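Local coordinates for protein haloperoxidase (Corallina officinalis, PDB 1QHB) that catalyses the hydrogen peroxide-dependent bromination of organic substrates, using a vanadate cofactor, as a homododecamer that also binds one calcium ion per subunit, at residues M159-L162 against Y163-L167; I543-M547 against A548-Y552. One frame throughout, in Å; residues are numbered along the deposited sequence.

Contact 1: M159-L162 against Y163-L167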
loop_
_atom_site.group_PDB
_atom_site.type_symbol
_atom_site.label_atom_id
_atom_site.label_comp_id
_atom_site.label_asym_id
_atom_site.label_seq_id
_atom_site.Cartn_x
_atom_site.Cartn_y
_atom_site.Cartn_z
ATOM N N MET A 159 -37.748 26.978 34.065
ATOM C CA MET A 159 -39.201 27.047 33.922
ATOM C C MET A 159 -39.763 28.361 34.470
ATOM O O MET A 159 -40.585 29.002 33.813
ATOM C CB MET A 159 -39.934 25.884 34.569
ATOM C CG MET A 159 -39.805 24.572 33.824
ATOM S SD MET A 159 -40.248 24.695 32.088
ATOM C CE MET A 159 -42.007 24.930 32.131
ATOM N N ALA A 160 -39.257 28.843 35.595
ATOM C CA ALA A 160 -39.719 30.123 36.170
ATOM C C ALA A 160 -39.518 31.229 35.150
ATOM O O ALA A 160 -40.425 32.011 34.880
ATOM C CB ALA A 160 -38.945 30.499 37.425
ATOM N N GLU A 161 -38.293 31.225 34.548
ATOM C CA GLU A 161 -38.021 32.242 33.540
ATOM C C GLU A 161 -38.938 32.148 32.350
ATOM O O GLU A 161 -39.351 33.208 31.826
ATOM C CB GLU A 161 -36.554 32.138 33.116
ATOM C CG GLU A 161 -36.196 33.032 31.923
ATOM C CD GLU A 161 -34.719 32.936 31.617
ATOM O OE1 GLU A 161 -34.319 31.797 31.286
ATOM O OE2 GLU A 161 -34.030 33.974 31.711
ATOM N N LEU A 162 -39.315 30.968 31.887
ATOM C CA LEU A 162 -40.212 30.842 30.729
ATOM C C LEU A 162 -41.633 31.241 31.054
ATOM O O LEU A 162 -42.346 31.727 30.137
ATOM C CB LEU A 162 -40.280 29.390 30.210
ATOM C CG LEU A 162 -38.998 28.778 29.667
ATOM C CD1 LEU A 162 -39.181 27.340 29.212
ATOM C CD2 LEU A 162 -38.450 29.627 28.539
ATOM N N TYR A 163 -42.110 30.931 32.265
ATOM C CA TYR A 163 -43.492 31.347 32.619
ATOM C C TYR A 163 -43.558 32.870 32.705
ATOM O O TYR A 163 -44.503 33.520 32.239
ATOM C CB TYR A 163 -43.886 30.782 33.984
ATOM C CG TYR A 163 -44.515 29.394 33.954
ATOM C CD1 TYR A 163 -45.792 29.192 33.475
ATOM C CD2 TYR A 163 -43.861 28.327 34.518
ATOM C CE1 TYR A 163 -46.394 27.949 33.457
ATOM C CE2 TYR A 163 -44.436 27.070 34.535
ATOM C CZ TYR A 163 -45.682 26.899 33.992
ATOM O OH TYR A 163 -46.217 25.633 34.005
ATOM N N LEU A 164 -42.550 33.527 33.219
ATOM C CA LEU A 164 -42.522 34.990 33.319
ATOM C C LEU A 164 -42.393 35.634 31.952
ATOM O O LEU A 164 -43.009 36.690 31.719
ATOM C CB LEU A 164 -41.422 35.477 34.258
ATOM C CG LEU A 164 -41.733 35.087 35.713
ATOM C CD1 LEU A 164 -40.460 35.068 36.514
ATOM C CD2 LEU A 164 -42.745 36.089 36.320
ATOM N N MET A 165 -41.698 34.964 31.012
ATOM C CA MET A 165 -41.608 35.515 29.675
ATOM C C MET A 165 -42.992 35.426 29.040
ATOM O O MET A 165 -43.338 36.315 28.308
ATOM C CB MET A 165 -40.667 34.752 28.773
ATOM C CG MET A 165 -39.203 35.005 29.103
ATOM S SD MET A 165 -38.247 33.777 28.182
ATOM C CE MET A 165 -36.634 34.564 28.276
ATOM N N ALA A 166 -43.700 34.327 29.297
ATOM C CA ALA A 166 -45.049 34.192 28.738
ATOM C C ALA A 166 -45.986 35.233 29.350
ATOM O O ALA A 166 -46.816 35.783 28.619
ATOM C CB ALA A 166 -45.531 32.801 29.047
ATOM N N LEU A 167 -45.888 35.551 30.648
ATOM C CA LEU A 167 -46.802 36.563 31.199
ATOM C C LEU A 167 -46.390 37.947 30.757
ATOM O O LEU A 167 -47.232 38.846 30.635
ATOM C CB LEU A 167 -46.808 36.478 32.729
ATOM C CG LEU A 167 -47.309 35.191 33.370
ATOM C CD1 LEU A 167 -46.909 35.117 34.838
ATOM C CD2 LEU A 167 -48.828 35.082 33.235
#

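Contact 2: I543-M547 against A548-Y552. With PO4 (phosphate ion), chain G.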
loop_
_atom_site.group_PDB
_atom_site.type_symbol
_atom_site.label_atom_id
_atom_site.label_comp_id
_atom_site.label_asym_id
_atom_site.label_seq_id
_atom_site.Cartn_x
_atom_site.Cartn_y
_atom_site.Cartn_z
ATOM N N ILE A 543 -32.885 33.396 22.143
ATOM C CA ILE A 543 -33.776 33.667 23.278
ATOM C C ILE A 543 -35.197 33.957 22.781
ATOM O O ILE A 543 -36.192 33.624 23.426
ATOM C CB ILE A 543 -33.327 34.827 24.169
ATOM C CG1 ILE A 543 -31.941 34.668 24.755
ATOM C CG2 ILE A 543 -34.379 35.080 25.258
ATOM C CD1 ILE A 543 -31.660 33.486 25.649
ATOM N N GLY A 544 -35.347 34.472 21.560
ATOM C CA GLY A 544 -36.701 34.588 21.008
ATOM C C GLY A 544 -37.434 33.241 21.067
ATOM O O GLY A 544 -38.656 33.245 21.204
ATOM N N ARG A 545 -36.769 32.069 20.898
ATOM C CA ARG A 545 -37.468 30.787 20.879
ATOM C C ARG A 545 -37.983 30.438 22.280
ATOM O O ARG A 545 -39.100 29.940 22.482
ATOM C CB ARG A 545 -36.649 29.626 20.311
ATOM C CG ARG A 545 -36.056 29.841 18.916
ATOM C CD ARG A 545 -37.128 29.788 17.856
ATOM N NE ARG A 545 -37.541 28.400 17.716
ATOM C CZ ARG A 545 -38.575 27.969 16.965
ATOM N NH1 ARG A 545 -39.244 28.873 16.301
ATOM N NH2 ARG A 545 -38.831 26.682 16.946
ATOM N N ASN A 546 -37.263 30.864 23.293
ATOM C CA ASN A 546 -37.606 30.746 24.690
ATOM C C ASN A 546 -38.816 31.611 25.007
ATOM O O ASN A 546 -39.780 31.107 25.587
ATOM C CB ASN A 546 -36.427 31.217 25.557
ATOM C CG ASN A 546 -35.219 30.307 25.498
ATOM O OD1 ASN A 546 -35.137 29.447 24.653
ATOM N ND2 ASN A 546 -34.236 30.470 26.384
ATOM N N MET A 547 -38.837 32.827 24.450
ATOM C CA MET A 547 -39.968 33.750 24.634
ATOM C C MET A 547 -41.234 33.220 23.995
ATOM O O MET A 547 -42.355 33.496 24.419
ATOM C CB MET A 547 -39.553 35.085 23.998
ATOM C CG MET A 547 -38.542 35.840 24.896
ATOM S SD MET A 547 -37.950 37.289 24.004
ATOM C CE MET A 547 -37.096 38.092 25.383
ATOM N N ALA A 548 -41.076 32.371 22.954
ATOM C CA ALA A 548 -42.239 31.741 22.319
ATOM C C ALA A 548 -42.638 30.537 23.155
ATOM O O ALA A 548 -43.743 30.073 22.981
ATOM C CB ALA A 548 -41.989 31.320 20.887
ATOM N N GLY A 549 -41.763 30.099 24.060
ATOM C CA GLY A 549 -42.136 28.959 24.952
ATOM C C GLY A 549 -41.588 27.626 24.449
ATOM O O GLY A 549 -41.973 26.579 24.986
ATOM N N VAL A 550 -40.718 27.616 23.429
ATOM C CA VAL A 550 -40.310 26.370 22.820
ATOM C C VAL A 550 -38.917 25.873 23.130
ATOM O O VAL A 550 -38.534 24.787 22.623
ATOM C CB VAL A 550 -40.526 26.370 21.274
ATOM C CG1 VAL A 550 -41.989 26.686 20.974
ATOM C CG2 VAL A 550 -39.617 27.376 20.573
ATOM N N HIS A 551 -38.154 26.567 23.950
ATOM C CA HIS A 551 -36.841 26.126 24.378
ATOM C C HIS A 551 -36.551 26.601 25.805
ATOM O O HIS A 551 -37.143 27.601 26.253
ATOM C CB HIS A 551 -35.728 26.736 23.482
ATOM C CG HIS A 551 -35.489 25.815 22.311
ATOM N ND1 HIS A 551 -35.114 24.505 22.468
ATOM C CD2 HIS A 551 -35.702 25.997 21.003
ATOM C CE1 HIS A 551 -35.035 23.953 21.268
ATOM N NE2 HIS A 551 -35.403 24.819 20.362
ATOM N N TYR A 552 -35.569 25.991 26.437
ATOM C CA TYR A 552 -35.090 26.480 27.727
ATOM C C TYR A 552 -33.788 27.220 27.554
ATOM O O TYR A 552 -33.098 26.982 26.529
ATOM C CB TYR A 552 -34.742 25.291 28.632
ATOM C CG TYR A 552 -35.776 24.193 28.704
ATOM C CD1 TYR A 552 -35.824 23.167 27.767
ATOM C CD2 TYR A 552 -36.680 24.196 29.756
ATOM C CE1 TYR A 552 -36.749 22.146 27.841
ATOM C CE2 TYR A 552 -37.612 23.143 29.857
ATOM C CZ TYR A 552 -37.632 22.155 28.898
ATOM O OH TYR A 552 -38.551 21.143 29.057
HETATM P P PO4 G . -35.849 24.858 17.067
HETATM O O1 PO4 G . -37.074 24.748 17.904
HETATM O O2 PO4 G . -35.167 26.171 17.253
HETATM O O3 PO4 G . -36.214 24.671 15.653
HETATM O O4 PO4 G . -34.923 23.759 17.531
#

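Contact 1: M159-L162 against Y163-L167
Met165 lies alongside Glu161, one turn earlier in the same helix, and the two side chains run in the same direction. Followed outward, CB of Met165 lies equally near the carbonyl oxygens of Glu161 and Leu162, CG comes to 3.3 Å from Glu161 O, and SD lies 3.8 Å from Glu161 O and also touches CD2 of Leu162. The methyl CE then closes on Glu161 CG at 4.0 Å. Past CG the chain is almost straight (chi2 169°), which carries this methyl clear of the backbone and alongside the aliphatic part of the glutamate. The Glu161 carboxylate is turned to Arg215, with which OE2 forms a salt bridge. Cut back to alanine, this position would probably leave CG of Glu161 without its methyl neighbour and CD2 of Leu162 without the sulfur, and open a gap toward Ile543, Asn546 and Met547. On another side of the helix the bent chain of Met159 brings its CE to CE2 of Tyr163 at 4.0 Å, the two side chains lying obliquely across each other. The ring also passes close to the backbone, with Tyr163 CD2 3.4 Å from Met159 O, while its hydroxyl is hydrogen-bonded to Phe465 O. Leu164 lays CG and CD1 near Ala160 O. Under these side chains run four successive i to i+4 bonds: those from Tyr163 N to Met159 O and from Leu164 N to Ala160 O are both nearly straight (162° and 161°), and Ala166 N approaches Leu162 O from above the carbonyl plane. Helix 182-192 meets Ala160 and Leu164, helix 439-456 meets Ala160 and Tyr163, and helix 530-548 receives Leu162 and Met165: a regular stretch of alpha-helix, buried within the helical body of a vanadium haloperoxidase.

Contact 2: I543-M547 against A548-Y552
Arg545 CG stands anti to the carbonyl carbon (chi1 -54°), and further bends at chi2 and chi3 curl the chain so that its guanidinium meets Val550 and the phosphate; His551, with chi1 -89°, brings its ring to the same anion. Val550 CG2 lies over one guanidinium face, 3.7 Å from Arg545 NE, offset toward the rim. PO4 O1 lies at the guanidinium edge, in its plane, and accepts a bond from Arg545 NH2 at 2.8 Å; NE reaches O2 weakly. Arg545 CB meets the edge of the imidazole at His551 CD2. From that ring NE2 gives a bond to PO4 O4 at 3.1 Å and a weak, more bent one to O1, while ND1 is held by Asp555. The phosphate thus occupies the vanadate site, which Lys398, Arg406, Ser483, Gly484 and His485 complete. Asn546 crosses His551 at about a right angle, its OD1 3.0 Å from His551 CB. In the backbone, a Schellman motif ends the helix: Val550 N bonds Arg545 O at 3.0 Å, and Gly549 N bonds Asn546 O. Gly549 has phi 98°, where a side chain would jam against the preceding carbonyl oxygen. Here helix 530-548 gives way to the loop, with helix 323-332 against Met547 and Ala548, and the short loop turns into helix 553-574, whose N-cap is Tyr552.

Contact 1 lies behind the vanadate site, contact 2 on it. Their centres are 10 Å apart, and the helix of residues 159-167 packs against both the last turns of helix 530-548 and the loop after it. Leu162 CD2 is the closest bridge, 3.3 Å from His551 O and 3.6 Å from Asn546 O. On either side of it along the helix, Met159 SD meets Tyr552 CE2 at 3.8 Å, and Met165 CE meets Ile543 CG2 at 3.8 Å. Contact 1 thus backs the segment that presents Arg545 and His551 to the anion; the nearest side-chain atoms of Leu162 and His551 are about 6 Å apart, so Leu162 meets the backbone of His551, not its ring.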